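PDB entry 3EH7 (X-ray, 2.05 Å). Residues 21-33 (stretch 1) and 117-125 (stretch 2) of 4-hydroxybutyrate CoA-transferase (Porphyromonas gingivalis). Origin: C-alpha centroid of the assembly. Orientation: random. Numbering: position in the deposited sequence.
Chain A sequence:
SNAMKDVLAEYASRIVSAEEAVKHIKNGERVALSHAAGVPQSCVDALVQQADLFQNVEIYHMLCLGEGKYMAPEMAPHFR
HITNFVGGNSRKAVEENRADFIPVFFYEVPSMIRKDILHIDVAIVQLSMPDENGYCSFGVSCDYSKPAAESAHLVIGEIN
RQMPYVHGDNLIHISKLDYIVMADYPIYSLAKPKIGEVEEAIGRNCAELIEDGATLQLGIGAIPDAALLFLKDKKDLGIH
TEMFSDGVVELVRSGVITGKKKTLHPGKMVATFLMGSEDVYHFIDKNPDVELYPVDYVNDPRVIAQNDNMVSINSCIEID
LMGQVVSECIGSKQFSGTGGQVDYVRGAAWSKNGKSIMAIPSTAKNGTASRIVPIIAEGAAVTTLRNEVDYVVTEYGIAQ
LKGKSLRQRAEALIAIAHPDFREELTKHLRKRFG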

# COMPACT_ATOMS: atom_id res chain seq x y z
N ALA A 21 -8.19 -37.75 -16.01
CA ALA A 21 -8.33 -36.28 -16.02
C ALA A 21 -6.98 -35.57 -16.17
O ALA A 21 -6.82 -34.77 -17.09
CB ALA A 21 -9.09 -35.77 -14.75
N VAL A 22 -6.01 -35.86 -15.30
CA VAL A 22 -4.76 -35.09 -15.28
C VAL A 22 -3.89 -35.36 -16.52
O VAL A 22 -3.00 -34.57 -16.86
CB VAL A 22 -3.90 -35.31 -13.98
CG1 VAL A 22 -4.73 -35.00 -12.74
CG2 VAL A 22 -3.30 -36.74 -13.91
N LYS A 23 -4.17 -36.49 -17.18
CA LYS A 23 -3.53 -36.89 -18.44
C LYS A 23 -3.56 -35.77 -19.50
O LYS A 23 -2.66 -35.68 -20.35
CB LYS A 23 -4.25 -38.12 -18.99
CG LYS A 23 -3.52 -38.91 -20.03
CD LYS A 23 -4.38 -40.08 -20.55
CE LYS A 23 -5.63 -39.59 -21.32
NZ LYS A 23 -6.17 -40.62 -22.28
N HIS A 24 -4.59 -34.93 -19.46
CA HIS A 24 -4.81 -33.87 -20.45
C HIS A 24 -4.07 -32.57 -20.17
O HIS A 24 -4.21 -31.61 -20.92
CB HIS A 24 -6.32 -33.62 -20.63
CG HIS A 24 -7.07 -34.85 -21.01
ND1 HIS A 24 -7.05 -35.36 -22.29
CD2 HIS A 24 -7.81 -35.71 -20.27
CE1 HIS A 24 -7.77 -36.47 -22.33
NE2 HIS A 24 -8.25 -36.70 -21.12
N ILE A 25 -3.30 -32.54 -19.09
CA ILE A 25 -2.38 -31.45 -18.84
C ILE A 25 -1.17 -31.67 -19.73
O ILE A 25 -0.75 -32.80 -19.91
CB ILE A 25 -1.89 -31.41 -17.40
CG1 ILE A 25 -3.07 -31.32 -16.42
CG2 ILE A 25 -0.94 -30.21 -17.21
CD1 ILE A 25 -2.65 -31.41 -14.96
N LYS A 26 -0.60 -30.59 -20.26
CA LYS A 26 0.51 -30.69 -21.22
C LYS A 26 1.74 -30.04 -20.63
O LYS A 26 1.64 -29.13 -19.79
CB LYS A 26 0.12 -30.06 -22.57
CG LYS A 26 -1.07 -30.77 -23.23
CD LYS A 26 -1.53 -30.20 -24.59
CE LYS A 26 -1.99 -28.73 -24.54
NZ LYS A 26 -3.29 -28.42 -23.83
N ASN A 27 2.91 -30.53 -21.05
CA ASN A 27 4.18 -30.01 -20.53
C ASN A 27 4.28 -28.51 -20.73
O ASN A 27 3.80 -27.98 -21.73
CB ASN A 27 5.40 -30.71 -21.14
CG ASN A 27 6.12 -31.60 -20.14
OD1 ASN A 27 6.65 -31.13 -19.10
ND2 ASN A 27 6.14 -32.90 -20.42
N GLY A 28 4.87 -27.83 -19.76
CA GLY A 28 5.02 -26.39 -19.82
C GLY A 28 3.80 -25.58 -19.41
O GLY A 28 3.85 -24.36 -19.47
N GLU A 29 2.70 -26.24 -19.03
CA GLU A 29 1.47 -25.53 -18.65
C GLU A 29 1.52 -25.11 -17.18
O GLU A 29 2.28 -25.67 -16.39
CB GLU A 29 0.23 -26.38 -18.95
CG GLU A 29 -0.15 -26.39 -20.46
CD GLU A 29 -1.42 -27.17 -20.75
OE1 GLU A 29 -1.84 -27.98 -19.88
OE2 GLU A 29 -2.00 -27.00 -21.85
N ARG A 30 0.77 -24.08 -16.83
CA ARG A 30 0.60 -23.71 -15.43
C ARG A 30 -0.74 -24.23 -14.93
O ARG A 30 -1.78 -24.00 -15.54
CB ARG A 30 0.68 -22.20 -15.23
CG ARG A 30 0.77 -21.84 -13.77
CD ARG A 30 0.64 -20.36 -13.49
NE ARG A 30 1.93 -19.67 -13.51
CZ ARG A 30 2.44 -19.07 -14.57
NH1 ARG A 30 1.80 -19.10 -15.74
NH2 ARG A 30 3.62 -18.46 -14.48
N VAL A 31 -0.70 -24.94 -13.80
CA VAL A 31 -1.87 -25.61 -13.25
C VAL A 31 -2.15 -24.97 -11.91
O VAL A 31 -1.25 -24.93 -11.08
CB VAL A 31 -1.59 -27.10 -13.02
CG1 VAL A 31 -2.82 -27.81 -12.48
CG2 VAL A 31 -1.10 -27.75 -14.29
N ALA A 32 -3.36 -24.43 -11.73
CA ALA A 32 -3.78 -23.85 -10.46
C ALA A 32 -4.61 -24.90 -9.72
O ALA A 32 -5.36 -25.65 -10.34
CB ALA A 32 -4.59 -22.61 -10.69
N LEU A 33 -4.43 -24.99 -8.41
CA LEU A 33 -5.16 -25.95 -7.58
C LEU A 33 -5.95 -25.19 -6.59
O LEU A 33 -5.52 -24.14 -6.16
CB LEU A 33 -4.19 -26.84 -6.78
CG LEU A 33 -3.21 -27.73 -7.54
CD1 LEU A 33 -2.40 -28.52 -6.54
CD2 LEU A 33 -3.93 -28.65 -8.48
N ILE A 117 -2.34 -11.80 -17.36
CA ILE A 117 -1.03 -11.43 -16.83
C ILE A 117 -0.44 -12.59 -16.01
O ILE A 117 0.76 -12.82 -16.04
CB ILE A 117 -1.09 -10.15 -16.00
CG1 ILE A 117 -1.54 -8.96 -16.85
CG2 ILE A 117 0.27 -9.85 -15.37
CD1 ILE A 117 -2.15 -7.88 -16.02
N LEU A 118 -1.28 -13.32 -15.27
CA LEU A 118 -0.91 -14.61 -14.67
C LEU A 118 -1.76 -15.64 -15.35
O LEU A 118 -2.94 -15.79 -15.02
CB LEU A 118 -1.15 -14.62 -13.16
CG LEU A 118 -1.00 -15.93 -12.38
CD1 LEU A 118 0.40 -16.45 -12.37
CD2 LEU A 118 -1.45 -15.70 -10.95
N HIS A 119 -1.17 -16.34 -16.32
CA HIS A 119 -1.91 -17.23 -17.18
C HIS A 119 -2.01 -18.61 -16.54
O HIS A 119 -1.01 -19.19 -16.11
CB HIS A 119 -1.24 -17.34 -18.56
CG HIS A 119 -1.87 -18.33 -19.47
ND1 HIS A 119 -2.94 -18.02 -20.29
CD2 HIS A 119 -1.61 -19.65 -19.69
CE1 HIS A 119 -3.30 -19.10 -20.97
NE2 HIS A 119 -2.51 -20.10 -20.63
N ILE A 120 -3.23 -19.15 -16.51
CA ILE A 120 -3.48 -20.46 -15.97
C ILE A 120 -4.05 -21.34 -17.07
O ILE A 120 -5.13 -21.08 -17.60
CB ILE A 120 -4.45 -20.38 -14.79
CG1 ILE A 120 -3.73 -19.80 -13.58
CG2 ILE A 120 -5.04 -21.75 -14.49
CD1 ILE A 120 -4.65 -19.22 -12.59
N ASP A 121 -3.33 -22.41 -17.42
CA ASP A 121 -3.79 -23.26 -18.46
C ASP A 121 -4.84 -24.26 -17.95
O ASP A 121 -5.75 -24.63 -18.69
CB ASP A 121 -2.62 -24.01 -19.06
CG ASP A 121 -1.58 -23.08 -19.69
OD1 ASP A 121 -1.76 -22.69 -20.86
OD2 ASP A 121 -0.59 -22.75 -19.02
N VAL A 122 -4.67 -24.70 -16.71
CA VAL A 122 -5.49 -25.74 -16.11
C VAL A 122 -5.85 -25.36 -14.68
O VAL A 122 -4.98 -24.93 -13.92
CB VAL A 122 -4.77 -27.08 -16.13
CG1 VAL A 122 -5.64 -28.18 -15.51
CG2 VAL A 122 -4.42 -27.46 -17.54
N ALA A 123 -7.13 -25.48 -14.33
CA ALA A 123 -7.60 -25.28 -12.96
C ALA A 123 -8.11 -26.63 -12.49
O ALA A 123 -9.00 -27.21 -13.13
CB ALA A 123 -8.73 -24.24 -12.90
N ILE A 124 -7.54 -27.14 -11.42
CA ILE A 124 -8.08 -28.34 -10.78
C ILE A 124 -8.70 -27.86 -9.48
O ILE A 124 -7.99 -27.51 -8.53
CB ILE A 124 -7.03 -29.43 -10.53
CG1 ILE A 124 -6.18 -29.68 -11.77
CG2 ILE A 124 -7.72 -30.75 -10.21
CD1 ILE A 124 -5.15 -30.80 -11.59
N VAL A 125 -10.04 -27.81 -9.45
CA VAL A 125 -10.73 -27.34 -8.28
C VAL A 125 -11.56 -28.44 -7.62
O VAL A 125 -12.27 -29.19 -8.29
CB VAL A 125 -11.56 -26.06 -8.58
CG1 VAL A 125 -10.60 -24.91 -8.90
CG2 VAL A 125 -12.60 -26.29 -9.69
O HOH W 1 -5.06 -26.15 -21.23
O HOH W 2 -3.86 -24.31 -22.29

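How do the two backbones lie against each other? Strand 30-33 and strand 122-125 run side by side in the same direction, their axes 21° apart and 4.6 Å at closest approach. As in any parallel pair, one residue of the first strand reaches two of the second. Ala32 does so here: its N donates to Val122 O at 2.8 Å, and Ile124 N donates to its O at 2.9 Å, both nearly straight. Alongside these bonds, alpha carbons approach carbonyls: Val31 CA lies 3.3 Å from Val122 O, Ala123 CA 3.5 Å from Ala32 O and Leu33 CA 3.4 Å from Ile124 O.

Which bumps fill which hollows on the sheet? Val31, Leu33, Val122 and Ile124 share one face, and Ile124 is the side chain that three residues of stretch 1 meet at its tip. Its CD1 lies 3.9 Å from Val31 CG1, 4.2 Å from Ile25 CD1 and 4.4 Å from Val22 CG1, so the tip fits a pocket made by the strand and by the turn from Val22 to Ile25 that precedes it. Leu33 closes in near the base of the same side chain, its CD2 3.8 Å from Ile124 CB. Val122 sits beside this group, with its CG1 4.2 Å from both Ile25 CG1 and Val31 CG1. On the other face Ala32 is a small bump, and Ile120 CD1 comes up to its CB at 3.9 Å.

What fastens the start of the pairing? Arg30 does so through its main chain: Asp121 OD2 accepts from Arg30 N at 2.9 Å, almost linearly, while Arg30 O receives both Asp121 N at 2.9 Å and Val122 N at 3.2 Å. The aspartate thus binds the amide ahead of the strand bonds with its side chain. Arg30 also extends its long side chain along stretch 2. Its NH1 donates to His119 O at 2.8 Å, near the guanidinium plane, and Leu118 CD1 covers one face of that group, 3.7 Å from NE.

How can Glu29 and Asp121 sit so close? Their like-charged ends, Glu29 OE2 and Asp121 OD1, are 4.4 Å apart, but each has a partner of its own. Lys26 NZ forms a salt bridge with Glu29 OE2 at 2.8 Å, Lys26 N donates to Glu29 OE1 at 2.9 Å, and His119 NE2 donates to Asp121 OD1 at 2.7 Å. Water 2 sits to one side of the pair, within hydrogen-bonding reach of both: 3.3 Å from Glu29 OE2 and 3.0 Å from Asp121 OD1.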